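Side-chain contacts in putative esterase/lipase/thioesterase (Silicibacter sp., PDB 2PBL), which probably hydrolyses ester or thioester bonds as an alpha/beta-hydrolase-fold enzyme, its natural substrate not being established: residues Pro22-Ser27 with His241-Ile246; Leu43-Gly46 with Lys52-Leu55; Ala89-Trp94 with Ala250-Asp255. All coordinates share one frame; numbering follows the deposited sequence.

Interaction 1: residues Pro22-Ser27 with His241-Ile246; sequences PRWAAS and HHFNVI
Trp24 and Phe243 form a T-shaped (edge-to-face) aromatic pair. Trp24 projects from helix 20-35, and Phe243 sits in the loop after strand 233-237. The ring planes stand at 76°, and the centroid of the Trp24 six-membered ring is 5.6 Å from that of Phe243. The outer edge of the indole does the touching. Its CH2 lies over one face of the Phe243 ring, offset toward the rim, 4.1 Å from Phe243 CG. The phenyl CG is anti to its own carbonyl carbon (chi1 -63°), which turns that face to the indole.

Apolar contacts widen the meeting. Trp24 CZ2 is 4.0 Å from Phe243 CB and 4.2 Å from Ile246 CD1. The carbonyl of Phe243 also takes part, for its O lies in the indole plane at the edge, 3.7 Å from Trp24 CZ2.

Hydrogen bonds work inside the loop and not across the contact. Phe243 N donates to His241 ND1 at 3.2 Å, nearly in the imidazole plane. His241 N donates to Asn244 OD1 at 2.9 Å, in the carbonyl plane of the amide. The same OD1 sits above the centre of the His241 ring.

Between His241 and Phe243 stands His242, bonded through NE2 to Ser137 OG and through ND1 to Glu215 OE1. This geometry is consistent with a Ser-His-Glu catalytic triad. The indole edge thus meets the loop through the Phe243 ring, the Phe243 carbonyl O and Ile246, while polar bonds shape the loop itself. Trp24 packs against the residue next to the probable catalytic histidine.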
ATOM      1  N   PRO A  22      -4.243 -12.002 -13.647  1.00 23.42           N
ATOM      2  CA  PRO A  22      -3.917 -13.422 -13.632  1.00 26.14           C
ATOM      3  C   PRO A  22      -2.442 -13.728 -13.386  1.00 23.40           C
ATOM      4  O   PRO A  22      -2.104 -14.700 -12.680  1.00 25.51           O
ATOM      5  CB  PRO A  22      -4.373 -13.900 -15.016  1.00 26.10           C
ATOM      6  CG  PRO A  22      -4.495 -12.724 -15.835  1.00 23.64           C
ATOM      7  CD  PRO A  22      -4.798 -11.574 -14.945  1.00 23.22           C
ATOM      8  N   ARG A  23      -1.558 -12.904 -13.938  1.00 22.38           N
ATOM      9  CA  ARG A  23      -0.141 -13.156 -13.788  1.00 20.86           C
ATOM     10  C   ARG A  23       0.334 -12.880 -12.362  1.00 20.68           C
ATOM     11  O   ARG A  23       1.236 -13.552 -11.880  1.00 19.85           O
ATOM     12  CB  ARG A  23       0.657 -12.326 -14.769  1.00 24.34           C
ATOM     13  CG  ARG A  23       0.366 -12.753 -16.192  1.00 28.69           C
ATOM     14  CD  ARG A  23       0.964 -11.822 -17.170  1.00 34.62           C
ATOM     15  NE  ARG A  23       0.614 -12.238 -18.526  1.00 36.64           N
ATOM     16  CZ  ARG A  23       1.032 -11.627 -19.633  1.00 40.83           C
ATOM     17  NH1 ARG A  23       1.817 -10.558 -19.560  1.00 39.05           N
ATOM     18  NH2 ARG A  23       0.647 -12.089 -20.811  1.00 34.30           N
ATOM     19  N   TRP A  24      -0.243 -11.870 -11.732  1.00 19.31           N
ATOM     20  CA  TRP A  24       0.090 -11.563 -10.331  1.00 19.60           C
ATOM     21  C   TRP A  24      -0.304 -12.716  -9.441  1.00 20.07           C
ATOM     22  O   TRP A  24       0.476 -13.146  -8.593  1.00 18.15           O
ATOM     23  CB  TRP A  24      -0.641 -10.320  -9.839  1.00 18.04           C
ATOM     24  CG  TRP A  24      -0.164  -9.023 -10.334  1.00 18.43           C
ATOM     25  CD1 TRP A  24       1.112  -8.666 -10.618  1.00 19.29           C
ATOM     26  CD2 TRP A  24      -0.959  -7.858 -10.530  1.00 15.25           C
ATOM     27  NE1 TRP A  24       1.145  -7.353 -11.013  1.00 11.21           N
ATOM     28  CE2 TRP A  24      -0.104  -6.833 -10.955  1.00 18.09           C
ATOM     29  CE3 TRP A  24      -2.315  -7.576 -10.378  1.00 18.83           C
ATOM     30  CZ2 TRP A  24      -0.563  -5.545 -11.250  1.00 10.80           C
ATOM     31  CZ3 TRP A  24      -2.771  -6.298 -10.686  1.00 17.86           C
ATOM     32  CH2 TRP A  24      -1.890  -5.307 -11.117  1.00 19.57           C
ATOM     33  N   ALA A  25      -1.532 -13.202  -9.655  1.00 18.48           N
ATOM     34  CA  ALA A  25      -2.092 -14.313  -8.868  1.00 19.43           C
ATOM     35  C   ALA A  25      -1.241 -15.525  -8.999  1.00 18.96           C
ATOM     36  O   ALA A  25      -0.970 -16.203  -8.025  1.00 19.98           O
ATOM     37  CB  ALA A  25      -3.503 -14.633  -9.358  1.00 20.55           C
ATOM     38  N   ALA A  26      -0.845 -15.835 -10.230  1.00 21.55           N
ATOM     39  CA  ALA A  26       0.003 -16.982 -10.496  1.00 22.04           C
ATOM     40  C   ALA A  26       1.401 -16.828  -9.880  1.00 23.37           C
ATOM     41  O   ALA A  26       1.953 -17.793  -9.294  1.00 22.95           O
ATOM     42  CB  ALA A  26       0.121 -17.187 -12.032  1.00 22.08           C
ATOM     43  N   SER A  27       2.009 -15.647 -10.084  1.00 20.17           N
ATOM     44  CA  SER A  27       3.321 -15.347  -9.521  1.00 21.08           C
ATOM     45  C   SER A  27       3.303 -15.432  -8.006  1.00 19.57           C
ATOM     46  O   SER A  27       4.240 -15.968  -7.390  1.00 19.16           O
ATOM     47  CB  SER A  27       3.785 -13.940  -9.902  1.00 24.63           C
ATOM     48  OG  SER A  27       4.164 -13.873 -11.260  1.00 26.81           O
ATOM     49  N   HIS A 241       4.182   2.490 -15.524  1.00 16.91           N
ATOM     50  CA  HIS A 241       2.744   2.751 -15.485  1.00 17.04           C
ATOM     51  C   HIS A 241       2.223   2.220 -14.149  1.00 15.86           C
ATOM     52  O   HIS A 241       2.991   1.750 -13.336  1.00 13.21           O
ATOM     53  CB  HIS A 241       1.967   2.205 -16.700  1.00 13.53           C
ATOM     54  CG  HIS A 241       2.196   0.764 -16.979  1.00 19.20           C
ATOM     55  ND1 HIS A 241       1.767  -0.236 -16.137  1.00 14.39           N
ATOM     56  CD2 HIS A 241       2.770   0.152 -18.034  1.00 17.78           C
ATOM     57  CE1 HIS A 241       2.128  -1.402 -16.629  1.00 20.87           C
ATOM     58  NE2 HIS A 241       2.732  -1.196 -17.784  1.00 18.26           N
ATOM     59  N   HIS A 242       0.925   2.338 -13.912  1.00 16.06           N
ATOM     60  CA  HIS A 242       0.343   1.990 -12.599  1.00 16.32           C
ATOM     61  C   HIS A 242       0.496   0.548 -12.199  1.00 15.98           C
ATOM     62  O   HIS A 242       0.478   0.234 -11.010  1.00 17.93           O
ATOM     63  CB  HIS A 242      -1.151   2.407 -12.588  1.00 15.20           C
ATOM     64  CG  HIS A 242      -1.735   2.592 -11.221  1.00 20.68           C
ATOM     65  ND1 HIS A 242      -1.317   3.588 -10.363  1.00 18.18           N
ATOM     66  CD2 HIS A 242      -2.731   1.937 -10.582  1.00 22.09           C
ATOM     67  CE1 HIS A 242      -2.010   3.518  -9.243  1.00 20.73           C
ATOM     68  NE2 HIS A 242      -2.897   2.545  -9.359  1.00 19.98           N
ATOM     69  N   PHE A 243       0.619  -0.344 -13.172  1.00 12.41           N
ATOM     70  CA  PHE A 243       0.680  -1.756 -12.889  1.00 15.60           C
ATOM     71  C   PHE A 243       2.061  -2.345 -12.819  1.00 16.99           C
ATOM     72  O   PHE A 243       2.216  -3.319 -12.118  1.00 20.62           O
ATOM     73  CB  PHE A 243      -0.183  -2.556 -13.860  1.00 15.15           C
ATOM     74  CG  PHE A 243      -1.641  -2.247 -13.789  1.00 13.10           C
ATOM     75  CD1 PHE A 243      -2.210  -1.565 -12.732  1.00 17.49           C
ATOM     76  CD2 PHE A 243      -2.482  -2.774 -14.754  1.00 24.87           C
ATOM     77  CE1 PHE A 243      -3.560  -1.312 -12.718  1.00 19.70           C
ATOM     78  CE2 PHE A 243      -3.841  -2.536 -14.723  1.00 19.87           C
ATOM     79  CZ  PHE A 243      -4.377  -1.817 -13.710  1.00 20.33           C
ATOM     80  N   ASN A 244       3.062  -1.806 -13.517  1.00 16.34           N
ATOM     81  CA  ASN A 244       4.420  -2.358 -13.391  1.00 16.27           C
ATOM     82  C   ASN A 244       5.361  -1.559 -12.472  1.00 17.19           C
ATOM     83  O   ASN A 244       6.526  -1.971 -12.251  1.00 18.11           O
ATOM     84  CB  ASN A 244       5.094  -2.638 -14.749  1.00 15.38           C
ATOM     85  CG  ASN A 244       5.360  -1.429 -15.534  1.00 21.67           C
ATOM     86  OD1 ASN A 244       4.992  -0.308 -15.160  1.00 15.72           O
ATOM     87  ND2 ASN A 244       6.030  -1.633 -16.686  1.00 11.62           N
ATOM     88  N   VAL A 245       4.875  -0.432 -11.953  1.00 14.07           N
ATOM     89  CA  VAL A 245       5.618   0.429 -11.001  1.00 15.63           C
ATOM     90  C   VAL A 245       6.042  -0.354  -9.753  1.00 15.42           C
ATOM     91  O   VAL A 245       7.122  -0.135  -9.230  1.00 15.95           O
ATOM     92  CB  VAL A 245       4.807   1.710 -10.604  1.00 15.28           C
ATOM     93  CG1 VAL A 245       3.577   1.404  -9.784  1.00 16.23           C
ATOM     94  CG2 VAL A 245       5.687   2.689  -9.852  1.00 14.79           C
ATOM     95  N   ILE A 246       5.195  -1.303  -9.349  1.00 16.39           N
ATOM     96  CA  ILE A 246       5.449  -2.182  -8.206  1.00 15.68           C
ATOM     97  C   ILE A 246       6.377  -3.358  -8.518  1.00 16.69           C
ATOM     98  O   ILE A 246       6.876  -4.024  -7.610  1.00 15.78           O
ATOM     99  CB  ILE A 246       4.116  -2.755  -7.645  1.00 15.57           C
ATOM    100  CG1 ILE A 246       3.402  -3.680  -8.677  1.00 19.23           C
ATOM    101  CG2 ILE A 246       3.203  -1.633  -7.192  1.00 20.68           C
ATOM    102  CD1 ILE A 246       2.006  -4.186  -8.211  1.00 19.73           C
TER

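Interaction 2: residues Leu43-Gly46 with Lys52-Leu55; sequences LSYG and KFDL
Leu43 and Phe53 face each other as an antiparallel hydrogen-bonded pair in the beta hairpin of strands 39-44 and 52-56. Leu43 N donates to Phe53 O at 2.8 Å, and Phe53 N returns the bond to Leu43 O. The two side chains share one sheet face. There Leu43 CB makes a CH-pi contact, 3.9 Å from the Phe53 centroid and 17° off the ring normal. Phe53 CG sits between its backbone N and carbonyl carbon (chi1 68°), which swings the ring under Leu43. Leu43 CD1 reaches on to Leu55 CB at 3.9 Å.

Phe53 also meets the edge of the Tyr45 ring near the tyrosine plane, with Tyr45 CD2 4.2 Å from Phe53 CD1. Replacing Phe53 by an alanine takes away the ring, which is likely to leave a gap beneath Leu43 CB and CD1 and the Tyr45 edge without the phenyl ring beside it.

Ser44 and Lys52, a non-hydrogen-bonded pair, occupy the other face. The Lys52 chain bends at chi2 (-76°) and runs alongside Ser44. A water joins their ends, 2.6 Å from Ser44 OG and accepting from Lys52 NZ at 2.9 Å.

Farther out, Asp54 OD1 takes a hydrogen bond from Asn42 N and a salt bridge from Lys79 NZ. Tyr45 rests on helix 109-126, and its OH is hydrogen-bonded to Ser100 O.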
ATOM      1  N   LEU A  43      -2.702 -15.254   8.936  1.00 19.41           N
ATOM      2  CA  LEU A  43      -2.658 -14.917  10.329  1.00 19.29           C
ATOM      3  C   LEU A  43      -3.775 -13.894  10.536  1.00 20.35           C
ATOM      4  O   LEU A  43      -4.001 -13.062   9.683  1.00 21.74           O
ATOM      5  CB  LEU A  43      -1.305 -14.344  10.690  1.00 16.41           C
ATOM      6  CG  LEU A  43      -0.073 -15.247  10.591  1.00 19.57           C
ATOM      7  CD1 LEU A  43       1.174 -14.518  11.121  1.00 17.74           C
ATOM      8  CD2 LEU A  43      -0.273 -16.580  11.325  1.00 23.02           C
ATOM      9  N   SER A  44      -4.485 -13.970  11.656  1.00 19.95           N
ATOM     10  CA  SER A  44      -5.590 -13.058  11.913  1.00 20.71           C
ATOM     11  C   SER A  44      -5.154 -11.776  12.573  1.00 17.63           C
ATOM     12  O   SER A  44      -4.278 -11.780  13.431  1.00 18.86           O
ATOM     13  CB  SER A  44      -6.671 -13.687  12.825  1.00 20.01           C
ATOM     14  OG  SER A  44      -7.551 -14.513  12.084  1.00 34.31           O
ATOM     15  N   TYR A  45      -5.751 -10.670  12.153  1.00 18.85           N
ATOM     16  CA  TYR A  45      -5.588  -9.412  12.891  1.00 16.41           C
ATOM     17  C   TYR A  45      -6.953  -8.963  13.418  1.00 18.51           C
ATOM     18  O   TYR A  45      -7.057  -7.989  14.161  1.00 20.62           O
ATOM     19  CB  TYR A  45      -4.903  -8.302  12.081  1.00 19.30           C
ATOM     20  CG  TYR A  45      -5.683  -7.741  10.893  1.00 13.76           C
ATOM     21  CD1 TYR A  45      -6.693  -6.780  11.073  1.00 20.86           C
ATOM     22  CD2 TYR A  45      -5.381  -8.127   9.597  1.00 17.82           C
ATOM     23  CE1 TYR A  45      -7.379  -6.267  10.011  1.00 12.53           C
ATOM     24  CE2 TYR A  45      -6.060  -7.584   8.510  1.00 13.62           C
ATOM     25  CZ  TYR A  45      -7.052  -6.678   8.709  1.00 16.87           C
ATOM     26  OH  TYR A  45      -7.693  -6.188   7.604  1.00 10.90           O
ATOM     27  N   GLY A  46      -7.993  -9.679  13.040  1.00 18.95           N
ATOM     28  CA  GLY A  46      -9.357  -9.340  13.413  1.00 21.16           C
ATOM     29  C   GLY A  46     -10.232 -10.554  13.261  1.00 19.06           C
ATOM     30  O   GLY A  46      -9.760 -11.614  12.875  1.00 22.66           O
ATOM     31  N   LYS A  52      -7.091 -10.725   7.765  1.00 16.44           N
ATOM     32  CA  LYS A  52      -5.985 -11.633   7.755  1.00 17.52           C
ATOM     33  C   LYS A  52      -4.791 -10.997   7.086  1.00 16.11           C
ATOM     34  O   LYS A  52      -4.980 -10.091   6.275  1.00 16.85           O
ATOM     35  CB  LYS A  52      -6.330 -12.825   6.875  1.00 18.16           C
ATOM     36  CG  LYS A  52      -7.624 -13.540   7.155  1.00 28.03           C
ATOM     37  CD  LYS A  52      -7.547 -14.408   8.347  1.00 30.52           C
ATOM     38  CE  LYS A  52      -8.880 -15.170   8.477  1.00 36.31           C
ATOM     39  NZ  LYS A  52      -9.013 -15.879   9.752  1.00 35.10           N
ATOM     40  N   PHE A  53      -3.602 -11.488   7.434  1.00 15.07           N
ATOM     41  CA  PHE A  53      -2.365 -11.118   6.781  1.00 15.29           C
ATOM     42  C   PHE A  53      -1.452 -12.310   6.633  1.00 15.36           C
ATOM     43  O   PHE A  53      -1.537 -13.288   7.382  1.00 17.61           O
ATOM     44  CB  PHE A  53      -1.622  -9.973   7.486  1.00 17.27           C
ATOM     45  CG  PHE A  53      -1.061 -10.308   8.850  1.00 13.79           C
ATOM     46  CD1 PHE A  53      -1.867 -10.307   9.984  1.00  8.74           C
ATOM     47  CD2 PHE A  53       0.292 -10.533   9.017  1.00 14.64           C
ATOM     48  CE1 PHE A  53      -1.341 -10.616  11.229  1.00 10.87           C
ATOM     49  CE2 PHE A  53       0.839 -10.806  10.272  1.00 18.72           C
ATOM     50  CZ  PHE A  53       0.007 -10.833  11.384  1.00 17.33           C
ATOM     51  N   ASP A  54      -0.615 -12.221   5.608  1.00 16.49           N
ATOM     52  CA  ASP A  54       0.405 -13.199   5.351  1.00 15.89           C
ATOM     53  C   ASP A  54       1.719 -12.597   5.889  1.00 16.39           C
ATOM     54  O   ASP A  54       1.964 -11.385   5.818  1.00 15.25           O
ATOM     55  CB  ASP A  54       0.512 -13.531   3.875  1.00 17.52           C
ATOM     56  CG  ASP A  54      -0.699 -14.328   3.332  1.00 18.09           C
ATOM     57  OD1 ASP A  54      -1.502 -14.925   4.085  1.00 18.36           O
ATOM     58  OD2 ASP A  54      -0.836 -14.342   2.100  1.00 17.76           O
ATOM     59  N   LEU A  55       2.512 -13.455   6.499  1.00 14.57           N
ATOM     60  CA  LEU A  55       3.805 -13.096   7.036  1.00 16.15           C
ATOM     61  C   LEU A  55       4.874 -14.012   6.441  1.00 15.91           C
ATOM     62  O   LEU A  55       4.868 -15.243   6.643  1.00 17.12           O
ATOM     63  CB  LEU A  55       3.806 -13.169   8.549  1.00 15.52           C
ATOM     64  CG  LEU A  55       5.049 -12.690   9.270  1.00 19.13           C
ATOM     65  CD1 LEU A  55       5.373 -11.208   8.967  1.00 17.52           C
ATOM     66  CD2 LEU A  55       4.824 -12.866  10.762  1.00 22.69           C
TER
HETATM   67  O   HOH W   1      -6.508 -16.585  10.945  1.00 37.27           O
HETATM   68  O   HOH W   2     -10.008 -13.100  10.840  1.00 30.11           O

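Interaction 3: residues Ala89-Trp94 with Ala250-Asp255; sequences ALSKGW and ADPESD
Lys92, whose CD approaches Pro252 O to 4.3 Å, sets its CB in the plane of the Trp94 indole, at the ring edge. The flat carboxylate of Asp251 is met by Glu253 N from above its plane, 53° out of it. That bond, 2.9 Å from Glu253 N to Asp251 OD1, makes an Asx turn.

The contact joins the end of helix 87-91, closed by a Schellman motif at Gly93, to the turn that leads into helix 255-261. It is a small surface contact. Pro252 and Ser91 carry most of it, the Ser91 hydroxyl laid against the CB-CG edge of the Pro252 ring. Ser91 OG is 3.1 Å from Pro252 CB and 3.2 Å from Pro252 CG, a close fit. The hydroxyl stands between the backbone N and carbonyl carbon (chi1 77°) and is hydrogen-bonded to Gly88 O, one turn back. Lys92 NZ is hydrogen-bonded to Thr261 OG1 in the last helix.

Pro252 is held within a type I beta turn from Asp251 to Ser254, closed by Ser254 N to Asp251 O at 3.1 Å. At the N-cap, Ser254 OG accepts from Val257 N.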
ATOM      1  N   ALA A  89      12.820  -7.424  -0.394  1.00 19.15           N
ATOM      2  CA  ALA A  89      13.032  -7.130   1.036  1.00 19.31           C
ATOM      3  C   ALA A  89      13.431  -8.371   1.804  1.00 17.93           C
ATOM      4  O   ALA A  89      14.252  -8.280   2.691  1.00 15.50           O
ATOM      5  CB  ALA A  89      11.768  -6.519   1.645  1.00 22.06           C
ATOM      6  N   LEU A  90      12.809  -9.510   1.496  1.00 16.50           N
ATOM      7  CA  LEU A  90      13.178 -10.779   2.129  1.00 21.39           C
ATOM      8  C   LEU A  90      14.661 -11.053   1.951  1.00 18.84           C
ATOM      9  O   LEU A  90      15.315 -11.447   2.884  1.00 21.24           O
ATOM     10  CB  LEU A  90      12.384 -11.948   1.556  1.00 19.00           C
ATOM     11  CG  LEU A  90      10.976 -12.223   2.065  1.00 22.96           C
ATOM     12  CD1 LEU A  90      10.341 -13.328   1.231  1.00 25.20           C
ATOM     13  CD2 LEU A  90      10.994 -12.608   3.519  1.00 18.61           C
ATOM     14  N   SER A  91      15.196 -10.813   0.762  1.00 21.35           N
ATOM     15  CA  SER A  91      16.610 -11.062   0.496  1.00 24.42           C
ATOM     16  C   SER A  91      17.536 -10.169   1.315  1.00 24.26           C
ATOM     17  O   SER A  91      18.685 -10.532   1.523  1.00 22.35           O
ATOM     18  CB  SER A  91      16.949 -10.913  -0.993  1.00 25.19           C
ATOM     19  OG  SER A  91      17.024  -9.548  -1.343  1.00 34.39           O
ATOM     20  N   LYS A  92      17.047  -8.998   1.750  1.00 22.08           N
ATOM     21  CA  LYS A  92      17.816  -8.080   2.581  1.00 21.37           C
ATOM     22  C   LYS A  92      17.610  -8.381   4.088  1.00 20.80           C
ATOM     23  O   LYS A  92      18.169  -7.696   4.945  1.00 20.32           O
ATOM     24  CB  LYS A  92      17.465  -6.625   2.253  1.00 22.39           C
ATOM     25  CG  LYS A  92      17.950  -6.172   0.855  1.00 22.61           C
ATOM     26  CD  LYS A  92      17.857  -4.658   0.693  1.00 25.53           C
ATOM     27  CE  LYS A  92      18.975  -3.849   1.372  1.00 36.72           C
ATOM     28  NZ  LYS A  92      18.735  -2.339   1.333  1.00 31.66           N
ATOM     29  N   GLY A  93      16.811  -9.404   4.402  1.00 17.64           N
ATOM     30  CA  GLY A  93      16.602  -9.830   5.778  1.00 18.70           C
ATOM     31  C   GLY A  93      15.382  -9.297   6.506  1.00 18.86           C
ATOM     32  O   GLY A  93      15.281  -9.472   7.710  1.00 17.86           O
ATOM     33  N   TRP A  94      14.449  -8.679   5.777  1.00 18.07           N
ATOM     34  CA  TRP A  94      13.215  -8.173   6.364  1.00 16.73           C
ATOM     35  C   TRP A  94      12.130  -9.232   6.344  1.00 16.88           C
ATOM     36  O   TRP A  94      12.009  -9.997   5.377  1.00 18.27           O
ATOM     37  CB  TRP A  94      12.704  -6.988   5.546  1.00 15.57           C
ATOM     38  CG  TRP A  94      13.595  -5.813   5.667  1.00 14.28           C
ATOM     39  CD1 TRP A  94      14.782  -5.641   5.046  1.00 13.77           C
ATOM     40  CD2 TRP A  94      13.411  -4.682   6.512  1.00 18.45           C
ATOM     41  NE1 TRP A  94      15.360  -4.462   5.421  1.00 15.32           N
ATOM     42  CE2 TRP A  94      14.531  -3.834   6.315  1.00 23.34           C
ATOM     43  CE3 TRP A  94      12.397  -4.278   7.395  1.00 15.90           C
ATOM     44  CZ2 TRP A  94      14.687  -2.634   6.997  1.00 15.96           C
ATOM     45  CZ3 TRP A  94      12.543  -3.073   8.051  1.00 12.79           C
ATOM     46  CH2 TRP A  94      13.682  -2.270   7.871  1.00 18.52           C
ATOM     47  N   ALA A 250      10.120  -7.087  -6.427  1.00 16.09           N
ATOM     48  CA  ALA A 250      10.586  -8.464  -6.575  1.00 17.84           C
ATOM     49  C   ALA A 250      12.130  -8.570  -6.742  1.00 18.44           C
ATOM     50  O   ALA A 250      12.703  -9.661  -6.665  1.00 18.61           O
ATOM     51  CB  ALA A 250       9.862  -9.121  -7.790  1.00 18.05           C
ATOM     52  N   ASP A 251      12.792  -7.441  -6.970  1.00 19.80           N
ATOM     53  CA  ASP A 251      14.226  -7.418  -7.251  1.00 20.62           C
ATOM     54  C   ASP A 251      15.017  -6.922  -6.060  1.00 19.37           C
ATOM     55  O   ASP A 251      14.904  -5.749  -5.717  1.00 16.96           O
ATOM     56  CB  ASP A 251      14.457  -6.484  -8.432  1.00 22.47           C
ATOM     57  CG  ASP A 251      15.920  -6.435  -8.895  1.00 25.42           C
ATOM     58  OD1 ASP A 251      16.843  -6.964  -8.215  1.00 19.50           O
ATOM     59  OD2 ASP A 251      16.143  -5.818  -9.958  1.00 33.56           O
ATOM     60  N   PRO A 252      15.810  -7.806  -5.429  1.00 21.61           N
ATOM     61  CA  PRO A 252      16.694  -7.406  -4.328  1.00 22.55           C
ATOM     62  C   PRO A 252      17.508  -6.146  -4.523  1.00 21.18           C
ATOM     63  O   PRO A 252      17.720  -5.421  -3.553  1.00 22.66           O
ATOM     64  CB  PRO A 252      17.652  -8.592  -4.233  1.00 22.99           C
ATOM     65  CG  PRO A 252      16.815  -9.744  -4.558  1.00 23.81           C
ATOM     66  CD  PRO A 252      15.892  -9.266  -5.661  1.00 20.58           C
ATOM     67  N   GLU A 253      17.951  -5.862  -5.748  1.00 22.03           N
ATOM     68  CA  GLU A 253      18.822  -4.715  -5.998  1.00 21.96           C
ATOM     69  C   GLU A 253      18.117  -3.473  -6.531  1.00 20.58           C
ATOM     70  O   GLU A 253      18.761  -2.500  -6.885  1.00 19.41           O
ATOM     71  CB  GLU A 253      19.973  -5.142  -6.939  1.00 24.48           C
ATOM     72  CG  GLU A 253      20.844  -6.306  -6.393  1.00 26.90           C
ATOM     73  CD  GLU A 253      21.645  -5.926  -5.130  1.00 39.93           C
ATOM     74  OE1 GLU A 253      22.352  -4.893  -5.162  1.00 47.08           O
ATOM     75  OE2 GLU A 253      21.587  -6.663  -4.114  1.00 42.25           O
ATOM     76  N   SER A 254      16.785  -3.477  -6.568  1.00 19.75           N
ATOM     77  CA  SER A 254      16.078  -2.343  -7.123  1.00 17.26           C
ATOM     78  C   SER A 254      16.196  -1.103  -6.268  1.00 18.93           C
ATOM     79  O   SER A 254      16.386  -1.190  -5.042  1.00 20.81           O
ATOM     80  CB  SER A 254      14.615  -2.700  -7.327  1.00 17.66           C
ATOM     81  OG  SER A 254      13.937  -2.944  -6.102  1.00 17.94           O
ATOM     82  N   ASP A 255      16.103   0.049  -6.914  1.00 17.41           N
ATOM     83  CA  ASP A 255      16.121   1.299  -6.199  1.00 18.63           C
ATOM     84  C   ASP A 255      14.906   1.429  -5.294  1.00 16.10           C
ATOM     85  O   ASP A 255      15.011   2.010  -4.243  1.00 16.91           O
ATOM     86  CB  ASP A 255      16.177   2.479  -7.139  1.00 17.07           C
ATOM     87  CG  ASP A 255      17.495   2.543  -7.933  1.00 25.09           C
ATOM     88  OD1 ASP A 255      18.531   2.002  -7.496  1.00 26.79           O
ATOM     89  OD2 ASP A 255      17.478   3.164  -8.990  1.00 29.14           O
TER

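The three contacts lie well apart in one alpha/beta hydrolase fold. Interaction 2 is about 22 Å, centre to centre, from each of the others, and interactions 1 and 3 are about 17 Å apart. Helix 20-35 of interaction 1 leads into strand 39-44, the outermost strand at the interaction 2 end of the sheet. Its partner, strand 52-56, adjoins strand 94-99, which follows the helix of interaction 3. Interaction 2 closes before interaction 3 opens, whereas interactions 1 and 3 alternate along the chain. Of the three, only interaction 1 holds the probable catalytic histidine, and it sets helix 20-35 against that loop. Interaction 3 joins the same C-terminal region to helix 87-91 at the surface.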